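Local coordinates for protein transcription termination factor FttA (Methanosarcina mazei, PDB 2XR1) that probably terminates transcription genome-wide by cleaving nascent RNA at the exit channel of RNA polymerase, using a two-zinc nuclease centre, at residues B[193-198]-B[605-610]; B[351-356]-B[378-383]. All coordinates share one frame; numbering follows the deposited sequence.

Both contacts illustrate how a metallo-beta-lactamase fold assembles a metal centre from the ends of its strands. Contact 2 joins the ends of the parallel neighbours 348-352 and 376-380, and strand 602-606, which carries part of contact 1, is next in the same mixed sheet. The centres lie about 10 Å apart, and both contacts touch the same zinc. Along the chain contact 2 is nested inside the excursion closed by contact 1, which includes the beta-CASP domain. They meet directly: His607 ND1 lies 2.9 Å from Thr382 OG1, probably a hydrogen bond, while Asp355 and His607 share the zinc. The C-terminal return of the chain thus completes a site begun in the N-terminal part of the metallo-beta-lactamase domain.

Contact 1: residues B[193-198]-B[605-610]; sequences KEVGRS and TEHGDE. With ZN (zinc ion), chain F.
Lys193 runs obliquely across the side chain of Glu610, and its carbons pass in turn over CA, CG and OE2 of that residue. CB faces Glu610 CA at 4.1 Å, and CG packs on Glu610 CG at 4.0 Å. Beyond them, CD comes 3.8 Å from Glu610 OE2, with CE almost as near. The chain then bends at its last torsion (chi4 70°), and NZ turns to Thr632 OG1 and Leu631 O. Lys193 NZ therefore stays 5.4 Å from Glu610 OE2, too far for a salt bridge, though the opposite charges may still attract weakly.

Behind this pair the two backbones run close together. Gly608 N makes a weak, bent hydrogen bond to Glu194 O, supplemented by a CA-H...O contact from His607. A water accepts from Lys193 N and donates to Thr605 O, linking the backbones a second time. In the metallo-beta-lactamase sandwich this is where the loop between strands 185-190 and 199-203 of one sheet meets the end of strand 602-606 of the other, just where the chain delivers a zinc ligand.

That ligand is His607, at the position called motif C in beta-CASP nucleases. Its ring stands with CG anti to the backbone N (chi1 -163°), and NE2 binds the zinc at 2.2 Å beside Asp249, His250 and Asp355. ND1 is hydrogen-bonded to Thr382 OG1, which helps fix the ring's rotation. Ser198 OG sits at the ring edge, 3.8 Å from CD2, while Val195 CG2 rests on Gly608 CA. Within 193-198, Arg197 grips Glu194 side-on through NE and NH2, one nitrogen to each carboxylate oxygen.

Contact 2: residues B[351-356]-B[378-383]; sequences VFTGDY and ISEATY. With ZN (zinc ion), chain E; ZN (zinc ion), chain F.
Glu380 places CG in the crowded position between its backbone N and carbonyl carbon (chi1 65°) and bends at chi2, bringing its carboxylate alongside the backbone of 355-356. Tyr356 adopts the same kind of first torsion, and its ring stands nearly perpendicular to that carboxylate, with Glu380 CG 3.6 Å from Tyr356 CE1. Asp355 crosses Glu380 at about a right angle and places OD2 between the two zinc ions, 2.3 Å from the ion of chain E and 2.1 Å from that of chain F.

Upstream the strands pair in parallel. Ile378 N donates almost straight to Val351 O, and Thr353 N returns the bond to Ile378 O. Ile378 CD1 lies over the Phe352 ring in a CH-pi contact. Beyond the Phe352-Ile378 pair, hydroxyls take over: Thr353 OG1 accepts from Glu380 N and donates to Gly354 O, while Tyr356 OH donates to Ser379 OG, which in turn hydrogen-bonds to Glu380 O.

The placing of Glu380 and His583 matches motifs A and B of beta-CASP nucleases. Glu380 OE2 takes Tyr356 N on its anti lone pair at 2.9 Å and is also hydrogen-bonded to His583 ND1, while OE1 accepts from Thr382 N and OG1. So many donors would favour the charged form of Glu380 despite Asp355 OD1 at 4.2 Å from its OE2, and the Glu380 carboxylate probably orients and polarises the imidazole of His583.

Contact 1: residues B[193-198]-B[605-610]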
loop_
_atom_site.group_PDB
_atom_site.type_symbol
_atom_site.label_atom_id
_atom_site.label_comp_id
_atom_site.label_asym_id
_atom_site.label_seq_id
_atom_site.Cartn_x
_atom_site.Cartn_y
_atom_site.Cartn_z
ATOM N N LYS B 193 14.847 2.222 6.911
ATOM C CA LYS B 193 15.892 1.308 7.396
ATOM C C LYS B 193 17.096 1.362 6.473
ATOM O O LYS B 193 17.874 0.421 6.398
ATOM C CB LYS B 193 15.359 -0.116 7.560
ATOM C CG LYS B 193 14.329 -0.276 8.679
ATOM C CD LYS B 193 13.826 -1.706 8.720
ATOM C CE LYS B 193 12.958 -2.046 9.930
ATOM N NZ LYS B 193 11.633 -1.385 9.882
ATOM N N GLU B 194 17.226 2.491 5.773
ATOM C CA GLU B 194 18.361 2.762 4.879
ATOM C C GLU B 194 18.504 4.295 4.768
ATOM O O GLU B 194 17.609 5.056 5.090
ATOM C CB GLU B 194 18.173 2.122 3.496
ATOM C CG GLU B 194 16.966 2.676 2.737
ATOM C CD GLU B 194 16.492 1.844 1.516
ATOM O OE1 GLU B 194 17.035 0.740 1.181
ATOM O OE2 GLU B 194 15.534 2.326 0.879
ATOM N N VAL B 195 19.676 4.725 4.369
ATOM C CA VAL B 195 19.876 6.083 3.897
ATOM C C VAL B 195 19.834 5.945 2.415
ATOM O O VAL B 195 20.418 5.011 1.883
ATOM C CB VAL B 195 21.244 6.607 4.308
ATOM C CG1 VAL B 195 21.527 7.837 3.582
ATOM C CG2 VAL B 195 21.259 6.854 5.831
ATOM N N GLY B 196 19.130 6.800 1.716
ATOM C CA GLY B 196 19.052 6.645 0.280
ATOM C C GLY B 196 17.642 6.408 -0.205
ATOM O O GLY B 196 16.849 5.799 0.481
ATOM N N ARG B 197 17.372 6.945 -1.400
ATOM C CA ARG B 197 16.144 6.807 -2.164
ATOM C C ARG B 197 14.864 7.032 -1.373
ATOM O O ARG B 197 13.899 6.308 -1.544
ATOM C CB ARG B 197 16.112 5.494 -2.929
ATOM C CG ARG B 197 16.296 4.247 -2.080
ATOM C CD ARG B 197 15.854 2.969 -2.805
ATOM N NE ARG B 197 15.823 1.872 -1.869
ATOM C CZ ARG B 197 15.545 0.621 -2.174
ATOM N NH1 ARG B 197 15.251 0.284 -3.422
ATOM N NH2 ARG B 197 15.581 -0.304 -1.210
ATOM N N SER B 198 14.883 8.062 -0.532
ATOM C CA SER B 198 13.730 8.573 0.127
ATOM C C SER B 198 12.648 8.820 -0.884
ATOM O O SER B 198 12.903 9.379 -1.980
ATOM C CB SER B 198 14.057 9.889 0.823
ATOM O OG SER B 198 14.805 9.722 2.045
ATOM N N THR B 605 10.077 6.689 12.102
ATOM C CA THR B 605 11.453 7.041 11.792
ATOM C C THR B 605 11.914 6.451 10.454
ATOM O O THR B 605 11.423 5.468 10.019
ATOM C CB THR B 605 12.375 6.637 12.943
ATOM O OG1 THR B 605 12.284 5.229 13.142
ATOM C CG2 THR B 605 11.984 7.351 14.201
ATOM N N GLU B 606 12.864 7.092 9.829
ATOM C CA GLU B 606 13.326 6.770 8.509
ATOM C C GLU B 606 14.693 7.411 8.298
ATOM O O GLU B 606 15.213 8.051 9.196
ATOM C CB GLU B 606 12.330 7.238 7.435
ATOM C CG GLU B 606 11.788 8.636 7.584
ATOM C CD GLU B 606 12.488 9.734 6.739
ATOM O OE1 GLU B 606 13.006 9.483 5.607
ATOM O OE2 GLU B 606 12.465 10.913 7.207
ATOM N N HIS B 607 15.304 7.183 7.138
ATOM C CA HIS B 607 16.578 7.841 6.785
ATOM C C HIS B 607 17.643 7.598 7.857
ATOM O O HIS B 607 18.146 8.513 8.483
ATOM C CB HIS B 607 16.339 9.302 6.565
ATOM C CG HIS B 607 17.421 10.001 5.829
ATOM N ND1 HIS B 607 18.614 10.332 6.418
ATOM C CD2 HIS B 607 17.453 10.537 4.585
ATOM C CE1 HIS B 607 19.356 11.004 5.554
ATOM N NE2 HIS B 607 18.673 11.147 4.436
ATOM N N GLY B 608 17.958 6.325 8.049
ATOM C CA GLY B 608 19.067 5.908 8.882
ATOM C C GLY B 608 19.355 4.470 8.546
ATOM O O GLY B 608 18.550 3.828 7.886
ATOM N N ASP B 609 20.497 3.935 8.959
ATOM C CA ASP B 609 20.678 2.513 8.789
ATOM C C ASP B 609 19.715 1.804 9.745
ATOM O O ASP B 609 19.178 2.432 10.650
ATOM C CB ASP B 609 22.133 2.106 8.944
ATOM C CG ASP B 609 22.712 2.393 10.337
ATOM O OD1 ASP B 609 22.026 2.169 11.384
ATOM O OD2 ASP B 609 23.913 2.797 10.374
ATOM N N GLU B 610 19.448 0.525 9.514
ATOM C CA GLU B 610 18.399 -0.179 10.249
ATOM C C GLU B 610 18.442 0.052 11.746
ATOM O O GLU B 610 17.459 0.503 12.319
ATOM C CB GLU B 610 18.440 -1.682 9.988
ATOM C CG GLU B 610 17.214 -2.391 10.530
ATOM C CD GLU B 610 17.175 -3.851 10.173
ATOM O OE1 GLU B 610 18.254 -4.424 9.813
ATOM O OE2 GLU B 610 16.056 -4.412 10.278
HETATM ZN ZN ZN F . 19.198 12.683 3.002
HETATM O O HOH W 1 12.857 3.349 8.963
#

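Contact 2: residues B[351-356]-B[378-383]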
loop_
_atom_site.group_PDB
_atom_site.type_symbol
_atom_site.label_atom_id
_atom_site.label_comp_id
_atom_site.label_asym_id
_atom_site.label_seq_id
_atom_site.Cartn_x
_atom_site.Cartn_y
_atom_site.Cartn_z
ATOM N N VAL B 351 3.641 15.976 9.944
ATOM C CA VAL B 351 4.887 16.614 9.577
ATOM C C VAL B 351 5.931 15.640 9.076
ATOM O O VAL B 351 6.231 14.649 9.709
ATOM C CB VAL B 351 5.474 17.358 10.756
ATOM C CG1 VAL B 351 6.862 17.736 10.462
ATOM C CG2 VAL B 351 4.614 18.611 11.077
ATOM N N PHE B 352 6.458 15.907 7.896
ATOM C CA PHE B 352 7.572 15.158 7.396
ATOM C C PHE B 352 8.728 16.047 7.614
ATOM O O PHE B 352 8.711 17.133 7.103
ATOM C CB PHE B 352 7.439 14.934 5.903
ATOM C CG PHE B 352 6.519 13.822 5.544
ATOM C CD1 PHE B 352 5.144 14.004 5.589
ATOM C CD2 PHE B 352 7.020 12.583 5.120
ATOM C CE1 PHE B 352 4.265 12.966 5.249
ATOM C CE2 PHE B 352 6.158 11.552 4.786
ATOM C CZ PHE B 352 4.766 11.747 4.848
ATOM N N THR B 353 9.756 15.604 8.316
ATOM C CA THR B 353 10.851 16.504 8.671
ATOM C C THR B 353 11.811 16.666 7.548
ATOM O O THR B 353 12.473 17.693 7.465
ATOM C CB THR B 353 11.679 16.012 9.902
ATOM O OG1 THR B 353 12.245 14.754 9.582
ATOM C CG2 THR B 353 10.819 15.857 11.156
ATOM N N GLY B 354 11.919 15.685 6.664
ATOM C CA GLY B 354 13.068 15.636 5.729
ATOM C C GLY B 354 14.314 15.521 6.611
ATOM O O GLY B 354 14.224 15.040 7.759
ATOM N N ASP B 355 15.458 15.950 6.080
ATOM C CA ASP B 355 16.693 16.009 6.826
ATOM C C ASP B 355 16.668 17.353 7.587
ATOM O O ASP B 355 16.227 18.362 7.032
ATOM C CB ASP B 355 17.884 15.912 5.884
ATOM C CG ASP B 355 18.013 14.524 5.178
ATOM O OD1 ASP B 355 17.185 13.648 5.548
ATOM O OD2 ASP B 355 18.920 14.328 4.283
ATOM N N TYR B 356 17.078 17.370 8.855
ATOM C CA TYR B 356 17.054 18.572 9.626
ATOM C C TYR B 356 18.127 18.635 10.668
ATOM O O TYR B 356 18.674 17.604 11.046
ATOM C CB TYR B 356 15.723 18.720 10.324
ATOM C CG TYR B 356 15.382 17.700 11.368
ATOM C CD1 TYR B 356 14.726 16.509 11.024
ATOM C CD2 TYR B 356 15.617 17.958 12.714
ATOM C CE1 TYR B 356 14.378 15.586 12.001
ATOM C CE2 TYR B 356 15.264 17.069 13.712
ATOM C CZ TYR B 356 14.652 15.873 13.354
ATOM O OH TYR B 356 14.284 14.980 14.328
ATOM N N ILE B 378 6.957 12.262 10.988
ATOM C CA ILE B 378 7.782 11.284 10.327
ATOM C C ILE B 378 9.133 11.959 10.277
ATOM O O ILE B 378 9.298 12.971 9.579
ATOM C CB ILE B 378 7.267 10.985 8.907
ATOM C CG1 ILE B 378 5.982 10.149 9.007
ATOM C CG2 ILE B 378 8.340 10.236 8.092
ATOM C CD1 ILE B 378 4.822 10.637 8.276
ATOM N N SER B 379 10.087 11.393 11.033
ATOM C CA SER B 379 11.386 12.017 11.264
ATOM C C SER B 379 12.534 11.244 10.661
ATOM O O SER B 379 12.511 10.030 10.639
ATOM C CB SER B 379 11.639 12.128 12.764
ATOM O OG SER B 379 12.936 12.648 13.000
ATOM N N GLU B 380 13.573 11.949 10.257
ATOM C CA GLU B 380 14.807 11.275 9.889
ATOM C C GLU B 380 15.456 10.743 11.135
ATOM O O GLU B 380 15.102 11.174 12.214
ATOM C CB GLU B 380 15.820 12.201 9.219
ATOM C CG GLU B 380 16.354 13.308 10.125
ATOM C CD GLU B 380 17.797 13.578 9.868
ATOM O OE1 GLU B 380 18.595 12.607 10.001
ATOM O OE2 GLU B 380 18.134 14.730 9.541
ATOM N N ALA B 381 16.417 9.822 10.956
ATOM C CA ALA B 381 17.092 9.133 12.048
ATOM C C ALA B 381 18.589 8.861 11.777
ATOM O O ALA B 381 19.101 7.884 12.238
ATOM C CB ALA B 381 16.343 7.821 12.383
ATOM N N THR B 382 19.272 9.733 11.044
ATOM C CA THR B 382 20.636 9.455 10.531
ATOM C C THR B 382 21.604 9.233 11.646
ATOM O O THR B 382 22.376 8.282 11.620
ATOM C CB THR B 382 21.197 10.578 9.673
ATOM O OG1 THR B 382 20.220 10.966 8.723
ATOM C CG2 THR B 382 22.450 10.132 8.934
ATOM N N TYR B 383 21.545 10.094 12.656
ATOM C CA TYR B 383 22.326 9.885 13.857
ATOM C C TYR B 383 21.454 9.307 14.982
ATOM O O TYR B 383 21.580 9.656 16.166
ATOM C CB TYR B 383 22.998 11.193 14.265
ATOM C CG TYR B 383 24.151 11.587 13.349
ATOM C CD1 TYR B 383 23.918 12.058 12.084
ATOM C CD2 TYR B 383 25.447 11.481 13.758
ATOM C CE1 TYR B 383 24.937 12.406 11.246
ATOM C CE2 TYR B 383 26.476 11.830 12.928
ATOM C CZ TYR B 383 26.219 12.293 11.671
ATOM O OH TYR B 383 27.261 12.652 10.871
HETATM ZN ZN ZN E . 20.194 15.754 2.951
HETATM ZN ZN ZN F . 19.198 12.683 3.002
#